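Local atomic coordinates of polysialic acid O-acetyltransferase (Escherichia coli, PDB entry 3JQY), a protein that transfers acetyl groups from acetyl-CoA to the O7 or O9 hydroxyls of long capsular polysialic acid chains. Residues T128-V139 with I165-V176. Residues are numbered along the deposited sequence; the frame is centred on the assembly and turned at random. Where two conformers were deposited one is given.
Sequences TIGHDCMIARDV and IISSYVWVGRNV
Met134 lays its methyl over one face of the Trp171 indole, CE sitting 3.4 Å from the centroid of the five-membered ring and 3° off its normal: a CH-pi contact within a Met-aromatic pair. CG runs anti to the backbone N (chi1 -178°) in Met134, and the bend at chi3, 68°, then carries CE across the neighbouring ring. Beneath them the backbones run parallel: Met134 N donates to Val170 O, Val172 N to Met134 O and Ala136 N to Val172 O. On the opposite face of this strand pair, Ile135 CD1 packs 3.6 Å from Val172 CG2, alongside it. Val139 continues the layer, its CG2 3.9 Å from Val172 CG1.

The turn before these strands is tied by side chains as well as backbone. Val170 N donates a nearly straight hydrogen bond to Cys133 SG, 3.4 Å away, while Ser168 OG accepts from His131 N at 3.0 Å. Tyr169 N donates to His131 O at 2.8 Å. At the far turn, one water links Asp138 OD2 to Arg174 NE and another donates to both Asp138 O and Asn175 OD1.

Further out, Arg111 forms a salt bridge with the Asp132 carboxylate, the Tyr238 hydroxyl hydrogen-bonds to it, and Tyr169 stacks on Trp220 and Tyr238. In a second subunit Glu119 forms a salt bridge with Arg174, and His147, which probably lines the acetyl-CoA site, meets Trp171 edge-to-face.

These are successive coils of the left-handed parallel beta-helix of hexapeptide transferases. Aliphatic packing and backbone bonds join the coils, while the methyl-on-indole pair forms part of a subunit interface that probably borders the acetyl-CoA site.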
# COMPACT_ATOMS: atom_id res chain seq x y z
N THR B 128 2.18 -22.65 0.86
CA THR B 128 3.07 -23.25 1.84
C THR B 128 4.12 -22.25 2.28
O THR B 128 4.71 -21.55 1.45
CB THR B 128 3.79 -24.47 1.25
OG1 THR B 128 2.84 -25.50 0.98
CG2 THR B 128 4.84 -24.98 2.22
N ILE B 129 4.34 -22.16 3.59
CA ILE B 129 5.45 -21.38 4.13
C ILE B 129 6.33 -22.32 4.92
O ILE B 129 5.85 -23.08 5.75
CB ILE B 129 4.96 -20.24 5.06
CG1 ILE B 129 3.97 -19.34 4.31
CG2 ILE B 129 6.15 -19.42 5.57
CD1 ILE B 129 3.57 -18.10 5.08
N GLY B 130 7.63 -22.27 4.66
CA GLY B 130 8.58 -23.17 5.29
C GLY B 130 8.84 -22.86 6.75
O GLY B 130 8.20 -21.99 7.34
N HIS B 131 9.80 -23.57 7.33
CA HIS B 131 10.18 -23.32 8.71
C HIS B 131 11.06 -22.08 8.78
O HIS B 131 11.67 -21.69 7.80
CB HIS B 131 10.96 -24.51 9.27
CG HIS B 131 10.33 -25.84 8.98
ND1 HIS B 131 9.13 -26.24 9.53
CD2 HIS B 131 10.74 -26.86 8.20
CE1 HIS B 131 8.83 -27.45 9.10
NE2 HIS B 131 9.79 -27.85 8.28
N ASP B 132 11.10 -21.47 9.96
CA ASP B 132 12.04 -20.39 10.26
C ASP B 132 11.91 -19.17 9.35
O ASP B 132 12.89 -18.47 9.10
CB ASP B 132 13.48 -20.90 10.21
CG ASP B 132 13.74 -21.99 11.22
OD1 ASP B 132 13.47 -21.75 12.42
OD2 ASP B 132 14.21 -23.07 10.81
N CYS B 133 10.70 -18.90 8.87
CA CYS B 133 10.48 -17.68 8.08
C CYS B 133 10.13 -16.48 8.95
O CYS B 133 9.62 -16.62 10.07
CB CYS B 133 9.39 -17.89 7.02
SG CYS B 133 9.88 -18.99 5.67
N MET B 134 10.45 -15.29 8.44
CA MET B 134 10.06 -14.04 9.07
C MET B 134 9.17 -13.29 8.09
O MET B 134 9.65 -12.74 7.11
CB MET B 134 11.30 -13.21 9.43
CG MET B 134 10.97 -11.89 10.15
SD MET B 134 12.44 -11.12 10.87
CE MET B 134 13.33 -10.64 9.39
N ILE B 135 7.87 -13.33 8.35
CA ILE B 135 6.89 -12.65 7.51
C ILE B 135 6.43 -11.38 8.21
O ILE B 135 5.84 -11.44 9.29
CB ILE B 135 5.67 -13.56 7.24
CG1 ILE B 135 6.11 -14.95 6.75
CG2 ILE B 135 4.70 -12.89 6.27
CD1 ILE B 135 7.07 -14.93 5.58
N ALA B 136 6.72 -10.23 7.61
CA ALA B 136 6.39 -8.95 8.24
C ALA B 136 4.89 -8.65 8.14
O ALA B 136 4.11 -9.49 7.67
CB ALA B 136 7.19 -7.83 7.59
N ARG B 137 4.50 -7.46 8.58
CA ARG B 137 3.09 -7.08 8.56
C ARG B 137 2.59 -6.84 7.15
O ARG B 137 3.36 -6.51 6.25
CB ARG B 137 2.87 -5.83 9.41
CG ARG B 137 3.15 -6.06 10.89
CD ARG B 137 2.63 -4.92 11.76
NE ARG B 137 2.70 -5.28 13.18
CZ ARG B 137 1.96 -4.72 14.13
NH1 ARG B 137 1.07 -3.78 13.82
NH2 ARG B 137 2.09 -5.11 15.39
N ASP B 138 1.28 -7.02 6.97
CA ASP B 138 0.61 -6.73 5.71
C ASP B 138 1.20 -7.50 4.53
O ASP B 138 1.49 -6.92 3.49
CB ASP B 138 0.62 -5.23 5.43
CG ASP B 138 -0.12 -4.44 6.49
OD1 ASP B 138 -1.14 -4.95 7.00
OD2 ASP B 138 0.30 -3.31 6.80
N VAL B 139 1.37 -8.80 4.72
CA VAL B 139 1.81 -9.67 3.64
C VAL B 139 0.62 -10.47 3.12
O VAL B 139 -0.05 -11.15 3.89
CB VAL B 139 2.92 -10.62 4.08
CG1 VAL B 139 3.21 -11.65 3.00
CG2 VAL B 139 4.18 -9.83 4.43
N ILE B 165 4.76 -21.13 -2.97
CA ILE B 165 5.65 -21.92 -2.13
C ILE B 165 6.78 -21.05 -1.60
O ILE B 165 7.68 -20.67 -2.35
CB ILE B 165 6.25 -23.13 -2.90
CG1 ILE B 165 5.14 -23.96 -3.53
CG2 ILE B 165 7.09 -23.99 -1.97
CD1 ILE B 165 4.11 -24.48 -2.55
N ILE B 166 6.70 -20.70 -0.33
CA ILE B 166 7.78 -19.98 0.32
C ILE B 166 8.66 -20.98 1.06
O ILE B 166 8.21 -21.65 1.98
CB ILE B 166 7.22 -18.91 1.29
CG1 ILE B 166 6.26 -17.98 0.55
CG2 ILE B 166 8.37 -18.14 1.95
CD1 ILE B 166 5.53 -17.02 1.43
N SER B 167 9.91 -21.09 0.63
CA SER B 167 10.83 -22.05 1.24
C SER B 167 11.15 -21.70 2.68
O SER B 167 10.81 -20.62 3.16
CB SER B 167 12.12 -22.15 0.43
OG SER B 167 11.88 -22.71 -0.85
N SER B 168 11.83 -22.60 3.37
CA SER B 168 12.29 -22.32 4.72
C SER B 168 13.27 -21.16 4.73
O SER B 168 14.02 -20.96 3.77
CB SER B 168 12.93 -23.57 5.35
OG SER B 168 11.96 -24.58 5.54
N TYR B 169 13.25 -20.41 5.82
CA TYR B 169 14.22 -19.34 6.06
C TYR B 169 14.15 -18.24 5.00
O TYR B 169 15.17 -17.85 4.42
CB TYR B 169 15.65 -19.90 6.22
CG TYR B 169 16.53 -18.97 7.01
CD1 TYR B 169 16.24 -18.68 8.34
CD2 TYR B 169 17.64 -18.35 6.44
CE1 TYR B 169 17.02 -17.82 9.08
CE2 TYR B 169 18.45 -17.48 7.18
CZ TYR B 169 18.12 -17.22 8.50
OH TYR B 169 18.89 -16.36 9.26
N VAL B 170 12.94 -17.74 4.79
CA VAL B 170 12.72 -16.58 3.92
C VAL B 170 12.22 -15.40 4.74
O VAL B 170 11.40 -15.56 5.65
CB VAL B 170 11.71 -16.91 2.81
CG1 VAL B 170 11.28 -15.65 2.07
CG2 VAL B 170 12.32 -17.92 1.84
N TRP B 171 12.73 -14.21 4.42
CA TRP B 171 12.26 -12.97 5.04
C TRP B 171 11.38 -12.25 4.03
O TRP B 171 11.86 -11.81 2.97
CB TRP B 171 13.46 -12.11 5.44
CG TRP B 171 13.13 -10.70 5.88
CD1 TRP B 171 11.91 -10.21 6.24
CD2 TRP B 171 14.06 -9.61 6.03
NE1 TRP B 171 12.01 -8.88 6.60
CE2 TRP B 171 13.32 -8.49 6.48
CE3 TRP B 171 15.43 -9.47 5.82
CZ2 TRP B 171 13.92 -7.25 6.71
CZ3 TRP B 171 16.02 -8.24 6.06
CH2 TRP B 171 15.27 -7.15 6.49
N VAL B 172 10.08 -12.19 4.31
CA VAL B 172 9.18 -11.41 3.46
C VAL B 172 8.89 -10.08 4.16
O VAL B 172 8.40 -10.05 5.29
CB VAL B 172 7.87 -12.15 3.12
CG1 VAL B 172 7.01 -11.28 2.20
CG2 VAL B 172 8.17 -13.49 2.44
N GLY B 173 9.25 -9.00 3.49
CA GLY B 173 9.11 -7.66 4.03
C GLY B 173 7.69 -7.16 4.14
O GLY B 173 6.74 -7.78 3.65
N ARG B 174 7.55 -6.00 4.78
CA ARG B 174 6.26 -5.39 5.02
C ARG B 174 5.57 -4.92 3.74
O ARG B 174 6.22 -4.48 2.79
CB ARG B 174 6.45 -4.21 5.98
CG ARG B 174 5.25 -3.31 6.17
CD ARG B 174 5.64 -2.20 7.15
NE ARG B 174 4.67 -1.11 7.17
CZ ARG B 174 4.89 0.07 7.73
NH1 ARG B 174 6.06 0.34 8.31
NH2 ARG B 174 3.94 1.00 7.71
N ASN B 175 4.26 -5.03 3.70
CA ASN B 175 3.48 -4.52 2.62
C ASN B 175 3.84 -5.15 1.27
O ASN B 175 4.08 -4.46 0.35
CB ASN B 175 3.58 -3.00 2.53
CG ASN B 175 2.56 -2.40 1.61
OD1 ASN B 175 1.53 -2.97 1.37
ND2 ASN B 175 2.86 -1.22 1.10
N VAL B 176 3.77 -6.47 1.25
CA VAL B 176 4.18 -7.24 0.09
C VAL B 176 3.03 -8.13 -0.34
O VAL B 176 2.34 -8.68 0.51
CB VAL B 176 5.34 -8.18 0.45
CG1 VAL B 176 5.49 -9.30 -0.60
CG2 VAL B 176 6.65 -7.41 0.59
O HOH W 1 0.18 -5.65 1.40
O HOH W 2 2.36 -1.69 5.81